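Glycosyl hydrolases family 31 family protein (Aspergillus niger, PDB 6DRU) catalyses the hydrolytic release of alpha-D-xylose from the non-reducing terminal glucose of xyloglucan oligosaccharides. Local coordinates at residues L324-A329 and G400-A405; D366-S371 and G436-W441; Y406-N409 and Y414-S417; L468-Y473 and S485-S490. All blocks are in the same frame, centred on the assembly; numbering follows the deposited sequence.

Contact 1 (L324-A329 and G400-A405); sequences LWPSVA and GALGEA. With BGC (beta-D-glucopyranose), chain F.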
loop_
_atom_site.group_PDB
_atom_site.type_symbol
_atom_site.label_atom_id
_atom_site.label_comp_id
_atom_site.label_asym_id
_atom_site.label_seq_id
_atom_site.Cartn_x
_atom_site.Cartn_y
_atom_site.Cartn_z
ATOM N N LEU A 324 -22.048 28.543 -8.855
ATOM C CA LEU A 324 -20.986 28.453 -7.864
ATOM C C LEU A 324 -20.174 27.192 -8.124
ATOM O O LEU A 324 -20.727 26.151 -8.487
ATOM C CB LEU A 324 -21.537 28.446 -6.431
ATOM C CG LEU A 324 -22.438 27.284 -6.009
ATOM C CD1 LEU A 324 -22.123 26.854 -4.586
ATOM C CD2 LEU A 324 -23.899 27.675 -6.134
ATOM N N TRP A 325 -18.862 27.301 -7.951
ATOM C CA TRP A 325 -17.951 26.176 -8.062
ATOM C C TRP A 325 -17.466 25.748 -6.680
ATOM O O TRP A 325 -17.405 26.567 -5.758
ATOM C CB TRP A 325 -16.739 26.519 -8.936
ATOM C CG TRP A 325 -16.990 26.399 -10.405
ATOM C CD1 TRP A 325 -18.183 26.532 -11.050
ATOM C CD2 TRP A 325 -16.015 26.118 -11.417
ATOM N NE1 TRP A 325 -18.013 26.352 -12.401
ATOM C CE2 TRP A 325 -16.690 26.098 -12.653
ATOM C CE3 TRP A 325 -14.637 25.883 -11.398
ATOM C CZ2 TRP A 325 -16.034 25.854 -13.856
ATOM C CZ3 TRP A 325 -13.988 25.640 -12.594
ATOM C CH2 TRP A 325 -14.687 25.626 -13.806
ATOM N N PRO A 326 -17.120 24.470 -6.500
ATOM C CA PRO A 326 -16.638 24.006 -5.194
ATOM C C PRO A 326 -15.184 24.347 -4.912
ATOM O O PRO A 326 -14.690 24.017 -3.827
ATOM C CB PRO A 326 -16.835 22.487 -5.285
ATOM C CG PRO A 326 -16.641 22.187 -6.731
ATOM C CD PRO A 326 -17.192 23.374 -7.485
ATOM N N SER A 327 -14.495 25.003 -5.840
ATOM C CA SER A 327 -13.078 25.288 -5.680
ATOM C C SER A 327 -12.861 26.500 -4.784
ATOM O O SER A 327 -13.644 27.456 -4.787
ATOM C CB SER A 327 -12.426 25.529 -7.043
ATOM O OG SER A 327 -13.110 26.539 -7.760
ATOM N N VAL A 328 -11.775 26.454 -4.014
ATOM C CA VAL A 328 -11.372 27.553 -3.146
ATOM C C VAL A 328 -9.905 27.851 -3.404
ATOM O O VAL A 328 -9.072 26.939 -3.400
ATOM C CB VAL A 328 -11.598 27.220 -1.659
ATOM C CG1 VAL A 328 -11.115 28.365 -0.779
ATOM C CG2 VAL A 328 -13.063 26.913 -1.395
ATOM N N ALA A 329 -9.591 29.124 -3.623
ATOM C CA ALA A 329 -8.228 29.576 -3.847
ATOM C C ALA A 329 -7.746 30.369 -2.637
ATOM O O ALA A 329 -8.528 30.751 -1.762
ATOM C CB ALA A 329 -8.135 30.419 -5.124
ATOM N N GLY A 400 -13.219 14.877 -6.448
ATOM C CA GLY A 400 -11.820 14.601 -6.704
ATOM C C GLY A 400 -11.118 15.767 -7.371
ATOM O O GLY A 400 -10.708 16.717 -6.699
ATOM N N ALA A 401 -10.972 15.702 -8.691
ATOM C CA ALA A 401 -10.459 16.827 -9.461
ATOM C C ALA A 401 -11.568 17.866 -9.623
ATOM O O ALA A 401 -12.635 17.773 -9.009
ATOM C CB ALA A 401 -9.911 16.347 -10.803
ATOM N N LEU A 402 -11.338 18.870 -10.464
ATOM C CA LEU A 402 -12.313 19.943 -10.653
ATOM C C LEU A 402 -13.135 19.689 -11.917
ATOM O O LEU A 402 -13.045 20.399 -12.918
ATOM C CB LEU A 402 -11.610 21.298 -10.693
ATOM C CG LEU A 402 -12.516 22.527 -10.597
ATOM C CD1 LEU A 402 -13.553 22.356 -9.496
ATOM C CD2 LEU A 402 -11.691 23.783 -10.366
ATOM N N GLY A 403 -13.935 18.623 -11.859
ATOM C CA GLY A 403 -14.989 18.402 -12.826
ATOM C C GLY A 403 -14.602 17.658 -14.087
ATOM O O GLY A 403 -15.495 17.287 -14.861
ATOM N N GLU A 404 -13.315 17.427 -14.331
ATOM C CA GLU A 404 -12.867 16.781 -15.553
ATOM C C GLU A 404 -12.115 15.496 -15.238
ATOM O O GLU A 404 -11.704 15.248 -14.101
ATOM C CB GLU A 404 -11.976 17.715 -16.382
ATOM C CG GLU A 404 -12.601 19.065 -16.684
ATOM C CD GLU A 404 -13.658 18.991 -17.767
ATOM O OE1 GLU A 404 -13.789 17.924 -18.404
ATOM O OE2 GLU A 404 -14.361 20.001 -17.981
ATOM N N ALA A 405 -11.940 14.674 -16.271
ATOM C CA ALA A 405 -11.204 13.422 -16.166
ATOM C C ALA A 405 -9.700 13.616 -16.288
ATOM O O ALA A 405 -8.964 12.629 -16.385
ATOM C CB ALA A 405 -11.690 12.434 -17.228
HETATM C C2 BGC F . -12.186 23.115 -20.269
HETATM C C3 BGC F . -12.600 22.312 -19.085
HETATM C C4 BGC F . -13.340 23.213 -18.079
HETATM C C5 BGC F . -14.438 23.973 -18.770
HETATM C C6 BGC F . -15.075 24.954 -17.796
HETATM C C1 BGC F . -13.416 23.773 -20.837
HETATM O O2 BGC F . -11.573 22.268 -21.266
HETATM O O3 BGC F . -11.478 21.764 -18.494
HETATM O O4 BGC F . -13.904 22.423 -17.057
HETATM O O5 BGC F . -13.916 24.697 -19.867
HETATM O O6 BGC F . -15.796 25.933 -18.513
#
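S327 of strand 319-328 and L402 of the loop 400-405 bring the two backbones closest, with CA atoms 7.3 Å apart and no hydrogen bond from one segment to the other. The join is made instead by one apolar side chain. L402 turns its CG anti to the backbone N (chi1 -168°), which sends both methyl groups toward the strand. CD2 rests 3.7 Å from CZ3 of W325 and 3.8 Å from CB of S327, while the other branch, CD1, meets CG of P326 at 4.1 Å. Leucine and indole cross at about a right angle, in plain van der Waals contact. A branched residue suits the place because its two ends can serve different neighbours. S327 OG lies in the indole plane at its edge, but its hydrogen bond is to Q292. At its edge and near its plane, the same ring also meets the bound glucose, with CH2 of W325 4.1 Å from C6. W325 belongs to the xylose pocket and touches the bound xylose; Y286 and W357 meet the indole too, and its NE1 makes a weak hydrogen bond to the active-site residue D395.

Beyond L402, the chain of E404 bends at chi2 (-76°) and lets OE2 accept a hydrogen bond from glucose O4, 2.6 Å away. N173 donates to the same oxygen, and K119 of the second subunit forms a salt bridge with OE1. The contact thus sets apolar packing on a xylose-pocket indole two residues from a carboxylate that binds the adjoining glucose.

Contact 2 (D366-S371 and G436-W441); sequences DSTNPS and GKLYPW
S367 meets Y439 twice over. Its hydroxyl OG donates to the carbonyl O of Y439 at 2.9 Å, arriving with a C=O...donor angle of 118°, and the same OG sits above one face of the tyrosine ring, offset toward the rim. CB of S367 adds a CH-pi contact, 4.3 Å from the centroid of the Y439 ring. A small serine fits because its OG, at chi1 65°, can reach the carbonyl while its methylene stays over the ring. Alongside, CG2 of T368 touches CD2 of L438 at 3.7 Å, a methyl-to-methyl contact that puts the apolar branch of the threonine to use.

The other branch of T368 belongs to the next shell: OG1 donates to OD1 of D366 at 2.6 Å, on the syn side but tilted out of the carboxylate plane. OD2 of D366 accepts from the backbone N of A428, so the aspartate ties this turn to another loop. The type I turn from D366 to N369 closes with a backbone bond from N369 N to D366 O at 3.1 Å. Y439, for its part, has its ring against Y427 and its OH bonded to the carbonyl of Y365.

Farther out, N369 is the N-cap of helix 370-385, with its OD1 accepting from S371 N. The contact therefore joins the N-terminal ends of helices 370-385 and 439-455, which lead into the parallel neighbours 391-394 and 467-469 of the TIM barrel.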
loop_
_atom_site.group_PDB
_atom_site.type_symbol
_atom_site.label_atom_id
_atom_site.label_comp_id
_atom_site.label_asym_id
_atom_site.label_seq_id
_atom_site.Cartn_x
_atom_site.Cartn_y
_atom_site.Cartn_z
ATOM N N ASP A 366 -15.236 20.467 1.323
ATOM C CA ASP A 366 -15.610 19.104 1.695
ATOM C C ASP A 366 -17.123 19.030 1.861
ATOM O O ASP A 366 -17.659 19.346 2.925
ATOM C CB ASP A 366 -14.886 18.684 2.968
ATOM C CG ASP A 366 -15.052 17.210 3.272
ATOM O OD1 ASP A 366 -15.602 16.483 2.418
ATOM O OD2 ASP A 366 -14.637 16.780 4.369
ATOM N N SER A 367 -17.819 18.599 0.805
ATOM C CA SER A 367 -19.270 18.469 0.884
ATOM C C SER A 367 -19.701 17.360 1.835
ATOM O O SER A 367 -20.843 17.374 2.305
ATOM C CB SER A 367 -19.860 18.218 -0.506
ATOM O OG SER A 367 -19.436 16.970 -1.029
ATOM N N THR A 368 -18.820 16.399 2.126
ATOM C CA THR A 368 -19.139 15.359 3.097
ATOM C C THR A 368 -19.033 15.852 4.534
ATOM O O THR A 368 -19.537 15.184 5.444
ATOM C CB THR A 368 -18.224 14.146 2.902
ATOM O OG1 THR A 368 -16.902 14.466 3.349
ATOM C CG2 THR A 368 -18.170 13.751 1.437
ATOM N N ASN A 369 -18.392 16.996 4.754
ATOM C CA ASN A 369 -18.299 17.587 6.084
ATOM C C ASN A 369 -19.557 18.399 6.363
ATOM O O ASN A 369 -19.814 19.382 5.658
ATOM C CB ASN A 369 -17.058 18.473 6.184
ATOM C CG ASN A 369 -16.782 18.964 7.599
ATOM O OD1 ASN A 369 -17.685 19.076 8.428
ATOM N ND2 ASN A 369 -15.520 19.268 7.875
ATOM N N PRO A 370 -20.366 18.026 7.358
ATOM C CA PRO A 370 -21.588 18.799 7.633
ATOM C C PRO A 370 -21.315 20.245 7.992
ATOM O O PRO A 370 -22.106 21.126 7.631
ATOM C CB PRO A 370 -22.227 18.036 8.800
ATOM C CG PRO A 370 -21.663 16.653 8.702
ATOM C CD PRO A 370 -20.261 16.831 8.209
ATOM N N SER A 371 -20.212 20.518 8.691
ATOM C CA SER A 371 -19.865 21.898 9.010
ATOM C C SER A 371 -19.544 22.695 7.754
ATOM O O SER A 371 -19.837 23.895 7.691
ATOM C CB SER A 371 -18.681 21.932 9.975
ATOM O OG SER A 371 -19.017 21.342 11.218
ATOM N N GLY A 436 -15.793 8.447 -2.507
ATOM C CA GLY A 436 -15.781 9.533 -3.478
ATOM C C GLY A 436 -17.099 9.744 -4.199
ATOM O O GLY A 436 -17.460 10.881 -4.515
ATOM N N LYS A 437 -17.833 8.664 -4.476
ATOM C CA LYS A 437 -19.103 8.790 -5.184
ATOM C C LYS A 437 -20.128 9.603 -4.405
ATOM O O LYS A 437 -21.156 9.983 -4.977
ATOM C CB LYS A 437 -19.670 7.406 -5.503
ATOM C CG LYS A 437 -18.674 6.464 -6.160
ATOM C CD LYS A 437 -18.262 6.965 -7.534
ATOM C CE LYS A 437 -19.298 6.611 -8.587
ATOM N NZ LYS A 437 -19.623 7.766 -9.466
ATOM N N LEU A 438 -19.877 9.872 -3.122
ATOM C CA LEU A 438 -20.791 10.653 -2.300
ATOM C C LEU A 438 -20.682 12.151 -2.554
ATOM O O LEU A 438 -21.645 12.878 -2.285
ATOM C CB LEU A 438 -20.530 10.353 -0.818
ATOM C CG LEU A 438 -21.122 11.256 0.270
ATOM C CD1 LEU A 438 -22.638 11.158 0.298
ATOM C CD2 LEU A 438 -20.536 10.915 1.630
ATOM N N TYR A 439 -19.550 12.620 -3.089
ATOM C CA TYR A 439 -19.286 14.059 -3.135
ATOM C C TYR A 439 -20.369 14.857 -3.853
ATOM O O TYR A 439 -20.894 15.811 -3.252
ATOM C CB TYR A 439 -17.905 14.315 -3.750
ATOM C CG TYR A 439 -17.461 15.754 -3.635
ATOM C CD1 TYR A 439 -17.773 16.683 -4.620
ATOM C CD2 TYR A 439 -16.734 16.187 -2.535
ATOM C CE1 TYR A 439 -17.371 18.001 -4.512
ATOM C CE2 TYR A 439 -16.326 17.500 -2.419
ATOM C CZ TYR A 439 -16.647 18.404 -3.410
ATOM O OH TYR A 439 -16.242 19.714 -3.294
ATOM N N PRO A 440 -20.749 14.556 -5.104
ATOM C CA PRO A 440 -21.809 15.361 -5.732
ATOM C C PRO A 440 -23.165 15.163 -5.082
ATOM O O PRO A 440 -23.977 16.097 -5.063
ATOM C CB PRO A 440 -21.802 14.876 -7.186
ATOM C CG PRO A 440 -21.313 13.478 -7.100
ATOM C CD PRO A 440 -20.294 13.471 -5.995
ATOM N N TRP A 441 -23.433 13.969 -4.550
ATOM C CA TRP A 441 -24.679 13.730 -3.832
ATOM C C TRP A 441 -24.768 14.608 -2.590
ATOM O O TRP A 441 -25.818 15.200 -2.311
ATOM C CB TRP A 441 -24.770 12.248 -3.463
ATOM C CG TRP A 441 -26.096 11.787 -2.944
ATOM C CD1 TRP A 441 -27.087 11.180 -3.659
ATOM C CD2 TRP A 441 -26.566 11.867 -1.593
ATOM N NE1 TRP A 441 -28.149 10.883 -2.838
ATOM C CE2 TRP A 441 -27.855 11.296 -1.566
ATOM C CE3 TRP A 441 -26.026 12.370 -0.406
ATOM C CZ2 TRP A 441 -28.611 11.216 -0.398
ATOM C CZ3 TRP A 441 -26.778 12.289 0.753
ATOM C CH2 TRP A 441 -28.056 11.717 0.748
#

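Contact 3 (Y406-N409 and Y414-S417); sequences YENN and YIES. With BGC (beta-D-glucopyranose), chain F.
Y406 and N408 pack on I415 and E416 in a local loop-to-helix contact, where the loop after strand 391-394 folds back on the short helix 413-417 beside bound glucose. E416 carries most of it. Its chain is extended beyond CG (chi2 170°) and passes the tyrosine at a slant, with CD 3.4 Å from CE1 of Y406 and the ring and carboxylate planes 42° apart. OE2 takes a weak hydrogen bond from G410 N. CG of E416 lies 3.4 Å from the carbonyl O of N408, whereas CB of N408 meets the CG2 branch of I415 at 4.1 Å.

N408 adopts positive phi, a conformation asparagine tolerates well, and its backbone N donates to OE1 of E407. One water knits the two segments together: it accepts from ND2 of N408 and lies within hydrogen-bonding distance of the carbonyls of E407 and I415. The amide of N408 also spans an interface, because OD1 accepts from R363 and ND2 donates to the P351 carbonyl, both of the third subunit.

Two polar ends reach the sugar. N409 ND2 donates to glucose O4 at 3.1 Å, nearly straight at 160°, and the OH of Y406 shares a hydrogen bond with O3. The model sets O3 too near the N409 amide, so their exact placing is doubtful. Tyrosine suits here since its ring packs on protein while its hydroxyl serves the ligand; W88 of the second subunit meets that ring edge-to-face.

Around the contact, S356 and D355 hold the backbone of N409, whose side chain packs on W357, so the loop lies between strand 355-357 and helix 413-417.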
loop_
_atom_site.group_PDB
_atom_site.type_symbol
_atom_site.label_atom_id
_atom_site.label_comp_id
_atom_site.label_asym_id
_atom_site.label_seq_id
_atom_site.Cartn_x
_atom_site.Cartn_y
_atom_site.Cartn_z
ATOM N N TYR A 406 -9.237 14.862 -16.304
ATOM C CA TYR A 406 -7.822 15.184 -16.345
ATOM C C TYR A 406 -7.513 16.217 -15.273
ATOM O O TYR A 406 -8.381 16.999 -14.873
ATOM C CB TYR A 406 -7.404 15.711 -17.725
ATOM C CG TYR A 406 -8.362 16.729 -18.306
ATOM C CD1 TYR A 406 -8.266 18.075 -17.976
ATOM C CD2 TYR A 406 -9.366 16.343 -19.187
ATOM C CE1 TYR A 406 -9.142 19.006 -18.506
ATOM C CE2 TYR A 406 -10.246 17.266 -19.722
ATOM C CZ TYR A 406 -10.129 18.595 -19.378
ATOM O OH TYR A 406 -11.001 19.517 -19.908
ATOM N N GLU A 407 -6.271 16.210 -14.806
ATOM C CA GLU A 407 -5.829 17.181 -13.820
ATOM C C GLU A 407 -5.313 18.443 -14.508
ATOM O O GLU A 407 -5.168 18.503 -15.731
ATOM C CB GLU A 407 -4.750 16.580 -12.918
ATOM C CG GLU A 407 -5.291 15.907 -11.666
ATOM C CD GLU A 407 -5.832 16.900 -10.653
ATOM O OE1 GLU A 407 -5.603 18.118 -10.822
ATOM O OE2 GLU A 407 -6.489 16.464 -9.686
ATOM N N ASN A 408 -5.051 19.468 -13.693
ATOM C CA ASN A 408 -4.511 20.744 -14.165
ATOM C C ASN A 408 -5.496 21.440 -15.102
ATOM O O ASN A 408 -5.144 21.897 -16.191
ATOM C CB ASN A 408 -3.142 20.559 -14.826
ATOM C CG ASN A 408 -2.142 19.881 -13.910
ATOM O OD1 ASN A 408 -1.700 20.460 -12.916
ATOM N ND2 ASN A 408 -1.786 18.642 -14.235
ATOM N N ASN A 409 -6.752 21.502 -14.666
ATOM C CA ASN A 409 -7.792 22.148 -15.450
ATOM C C ASN A 409 -7.450 23.615 -15.691
ATOM O O ASN A 409 -6.759 24.256 -14.895
ATOM C CB ASN A 409 -9.141 22.025 -14.738
ATOM C CG ASN A 409 -10.311 22.356 -15.641
ATOM O OD1 ASN A 409 -10.149 22.529 -16.848
ATOM N ND2 ASN A 409 -11.503 22.443 -15.058
ATOM N N TYR A 414 -2.204 20.366 -23.964
ATOM C CA TYR A 414 -1.045 19.485 -23.868
ATOM C C TYR A 414 -0.776 19.102 -22.418
ATOM O O TYR A 414 -0.560 17.925 -22.107
ATOM C CB TYR A 414 0.185 20.153 -24.484
ATOM C CG TYR A 414 1.408 19.258 -24.513
ATOM C CD1 TYR A 414 2.269 19.182 -23.425
ATOM C CD2 TYR A 414 1.692 18.476 -25.625
ATOM C CE1 TYR A 414 3.378 18.357 -23.444
ATOM C CE2 TYR A 414 2.801 17.650 -25.655
ATOM C CZ TYR A 414 3.641 17.595 -24.562
ATOM O OH TYR A 414 4.745 16.773 -24.587
ATOM N N ILE A 415 -0.773 20.089 -21.519
ATOM C CA ILE A 415 -0.550 19.810 -20.103
ATOM C C ILE A 415 -1.684 18.965 -19.539
ATOM O O ILE A 415 -1.453 18.014 -18.781
ATOM C CB ILE A 415 -0.382 21.128 -19.324
ATOM C CG1 ILE A 415 0.919 21.823 -19.728
ATOM C CG2 ILE A 415 -0.411 20.877 -17.824
ATOM C CD1 ILE A 415 1.080 23.201 -19.133
ATOM N N GLU A 416 -2.927 19.294 -19.905
ATOM C CA GLU A 416 -4.073 18.513 -19.447
ATOM C C GLU A 416 -3.985 17.062 -19.902
ATOM O O GLU A 416 -4.457 16.162 -19.198
ATOM C CB GLU A 416 -5.375 19.141 -19.947
ATOM C CG GLU A 416 -5.759 20.437 -19.251
ATOM C CD GLU A 416 -6.921 21.137 -19.932
ATOM O OE1 GLU A 416 -7.196 20.821 -21.108
ATOM O OE2 GLU A 416 -7.560 21.999 -19.290
ATOM N N SER A 417 -3.380 16.813 -21.064
ATOM C CA SER A 417 -3.267 15.462 -21.595
ATOM C C SER A 417 -2.157 14.653 -20.936
ATOM O O SER A 417 -2.133 13.427 -21.098
ATOM C CB SER A 417 -3.044 15.511 -23.107
ATOM O OG SER A 417 -1.805 16.121 -23.423
HETATM C C2 BGC F . -12.186 23.115 -20.269
HETATM C C3 BGC F . -12.600 22.312 -19.085
HETATM C C4 BGC F . -13.340 23.213 -18.079
HETATM C C5 BGC F . -14.438 23.973 -18.770
HETATM C C6 BGC F . -15.075 24.954 -17.796
HETATM C C1 BGC F . -13.416 23.773 -20.837
HETATM O O2 BGC F . -11.573 22.268 -21.266
HETATM O O3 BGC F . -11.478 21.764 -18.494
HETATM O O4 BGC F . -13.904 22.423 -17.057
HETATM O O5 BGC F . -13.916 24.697 -19.867
HETATM O O6 BGC F . -15.796 25.933 -18.513
HETATM O O HOH W 1 -3.056 16.906 -16.317
#

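Contact 4 (L468-Y473 and S485-S490); sequences LSRSGY and SGDTTS. With XYS (alpha-D-xylopyranose), chain N.
R470 lies directly on G486, and this is the close part of the contact: CD of R470 is 3.8 Å from CA of G486, and CG comes equally near. Glycine suits the spot on two counts, since with no side chain it admits the arginine methylenes onto its backbone, and its phi of 83° with psi of -162° is a conformation that calls for glycine.

Farther along, the protein groups draw apart and the sugar joins them. NH1 of R470 stands 4.3 Å from OD2 of D487, which lies well out of the guanidinium plane, and no N-H points at it. The bound xylose bridges them instead. NH1 donates to O2 at 3.2 Å, in the plane at the guanidinium edge, and the bend of the arginine chain at chi3 (64°) helps to aim it there. D487 takes the sugar from the other segment: O1 donates to OD2 at 3.0 Å, and O2 to OD1 at a separation too short to trust in detail.

A salt bridge from NH2 to D398 holds the far part of the guanidinium, N173 accepts from the backbone N of D487, and D285 and H557 also bond the xylose. D487 is assigned as the proton donor, and its closeness to O1, the anomeric hydroxyl, is consistent with that. Loops following the parallel strands 467-469 and 481-484 thus supply the site, as expected at the C-terminal ends of TIM-barrel strands.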
loop_
_atom_site.group_PDB
_atom_site.type_symbol
_atom_site.label_atom_id
_atom_site.label_comp_id
_atom_site.label_asym_id
_atom_site.label_seq_id
_atom_site.Cartn_x
_atom_site.Cartn_y
_atom_site.Cartn_z
ATOM N N LEU A 468 -29.363 23.285 -10.052
ATOM C CA LEU A 468 -28.913 22.696 -11.307
ATOM C C LEU A 468 -27.562 22.038 -11.059
ATOM O O LEU A 468 -26.565 22.725 -10.816
ATOM C CB LEU A 468 -28.829 23.755 -12.405
ATOM C CG LEU A 468 -28.370 23.321 -13.798
ATOM C CD1 LEU A 468 -29.276 22.239 -14.362
ATOM C CD2 LEU A 468 -28.330 24.517 -14.730
ATOM N N SER A 469 -27.534 20.709 -11.115
ATOM C CA SER A 469 -26.340 19.930 -10.826
ATOM C C SER A 469 -25.910 19.145 -12.057
ATOM O O SER A 469 -26.737 18.755 -12.887
ATOM C CB SER A 469 -26.582 18.970 -9.653
ATOM O OG SER A 469 -25.549 18.006 -9.555
ATOM N N ARG A 470 -24.603 18.909 -12.163
ATOM C CA ARG A 470 -24.026 18.150 -13.265
ATOM C C ARG A 470 -23.655 16.728 -12.872
ATOM O O ARG A 470 -23.141 15.980 -13.710
ATOM C CB ARG A 470 -22.789 18.869 -13.809
ATOM C CG ARG A 470 -22.541 18.658 -15.293
ATOM C CD ARG A 470 -21.314 19.426 -15.747
ATOM N NE ARG A 470 -20.098 18.946 -15.103
ATOM C CZ ARG A 470 -18.927 19.571 -15.163
ATOM N NH1 ARG A 470 -18.818 20.710 -15.836
ATOM N NH2 ARG A 470 -17.870 19.062 -14.548
ATOM N N SER A 471 -23.894 16.338 -11.623
ATOM C CA SER A 471 -23.526 15.013 -11.151
ATOM C C SER A 471 -24.450 14.623 -10.004
ATOM O O SER A 471 -25.274 15.417 -9.543
ATOM C CB SER A 471 -22.056 14.967 -10.722
ATOM O OG SER A 471 -21.620 13.634 -10.518
ATOM N N GLY A 472 -24.297 13.388 -9.549
ATOM C CA GLY A 472 -25.140 12.877 -8.488
ATOM C C GLY A 472 -24.807 11.430 -8.228
ATOM O O GLY A 472 -23.730 10.957 -8.599
ATOM N N TYR A 473 -25.737 10.719 -7.598
ATOM C CA TYR A 473 -25.499 9.310 -7.314
ATOM C C TYR A 473 -26.833 8.636 -6.996
ATOM O O TYR A 473 -27.893 9.104 -7.426
ATOM C CB TYR A 473 -24.471 9.157 -6.180
ATOM C CG TYR A 473 -23.759 7.826 -6.191
ATOM C CD1 TYR A 473 -23.133 7.365 -7.343
ATOM C CD2 TYR A 473 -23.715 7.028 -5.056
ATOM C CE1 TYR A 473 -22.483 6.147 -7.365
ATOM C CE2 TYR A 473 -23.063 5.807 -5.067
ATOM C CZ TYR A 473 -22.449 5.373 -6.225
ATOM O OH TYR A 473 -21.799 4.160 -6.247
ATOM N N SER A 485 -26.733 17.164 -18.898
ATOM C CA SER A 485 -25.779 16.235 -19.492
ATOM C C SER A 485 -24.361 16.784 -19.606
ATOM O O SER A 485 -23.500 16.082 -20.146
ATOM C CB SER A 485 -26.275 15.807 -20.873
ATOM O OG SER A 485 -26.442 16.927 -21.723
ATOM N N GLY A 486 -24.088 17.994 -19.132
ATOM C CA GLY A 486 -22.723 18.486 -19.117
ATOM C C GLY A 486 -22.278 19.093 -20.438
ATOM O O GLY A 486 -23.081 19.450 -21.308
ATOM N N ASP A 487 -20.958 19.200 -20.583
ATOM C CA ASP A 487 -20.354 19.889 -21.718
ATOM C C ASP A 487 -20.392 19.006 -22.960
ATOM O O ASP A 487 -19.754 17.949 -23.001
ATOM C CB ASP A 487 -18.919 20.287 -21.389
ATOM C CG ASP A 487 -18.844 21.351 -20.316
ATOM O OD1 ASP A 487 -19.911 21.858 -19.911
ATOM O OD2 ASP A 487 -17.722 21.678 -19.878
ATOM N N THR A 488 -21.132 19.447 -23.973
ATOM C CA THR A 488 -21.274 18.727 -25.227
ATOM C C THR A 488 -20.851 19.623 -26.384
ATOM O O THR A 488 -20.861 20.852 -26.279
ATOM C CB THR A 488 -22.718 18.251 -25.432
ATOM O OG1 THR A 488 -23.627 19.292 -25.056
ATOM C CG2 THR A 488 -22.993 17.022 -24.584
ATOM N N THR A 489 -20.476 18.996 -27.495
ATOM C CA THR A 489 -20.100 19.730 -28.694
ATOM C C THR A 489 -21.335 20.069 -29.520
ATOM O O THR A 489 -22.300 19.302 -29.576
ATOM C CB THR A 489 -19.109 18.930 -29.541
ATOM O OG1 THR A 489 -19.549 17.571 -29.643
ATOM C CG2 THR A 489 -17.723 18.966 -28.915
ATOM N N SER A 490 -21.300 21.236 -30.161
ATOM C CA SER A 490 -22.431 21.721 -30.955
ATOM C C SER A 490 -22.320 21.195 -32.387
ATOM O O SER A 490 -21.985 21.910 -33.333
ATOM C CB SER A 490 -22.493 23.242 -30.916
ATOM O OG SER A 490 -22.697 23.712 -29.595
HETATM C C1 XYS N . -18.806 24.233 -17.062
HETATM C C2 XYS N . -20.288 23.983 -17.228
HETATM C C3 XYS N . -20.858 25.013 -18.177
HETATM C C4 XYS N . -20.496 26.402 -17.699
HETATM C C5 XYS N . -19.003 26.478 -17.464
HETATM O O1 XYS N . -18.175 24.147 -18.318
HETATM O O2 XYS N . -20.496 22.689 -17.740
HETATM O O3 XYS N . -22.260 24.883 -18.232
HETATM O O4 XYS N . -20.864 27.344 -18.678
HETATM O O5 XYS N . -18.611 25.514 -16.512
#

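All four contacts belong to the TIM-barrel domain, and contact 1 touches each of the others. Its centre lies about 13 Å from those of contacts 2 and 3 and about 14 Å from that of contact 4. Toward contact 2 it packs P326 CB against Y439 OH at 3.5 Å; toward contact 4, G403 O lies against R470 NH2 at 3.0 Å. Contacts 1 and 3 share the glucose, while contact 4, with W325 of contact 1, holds the xylose, so the three together line adjoining sugar positions. Side chains of W325 and R470 each come within about 3 Å of that of D395. Contact 2 backs contact 4, with P440 CG 3.4 Å from S471 OG, but does not touch contact 3.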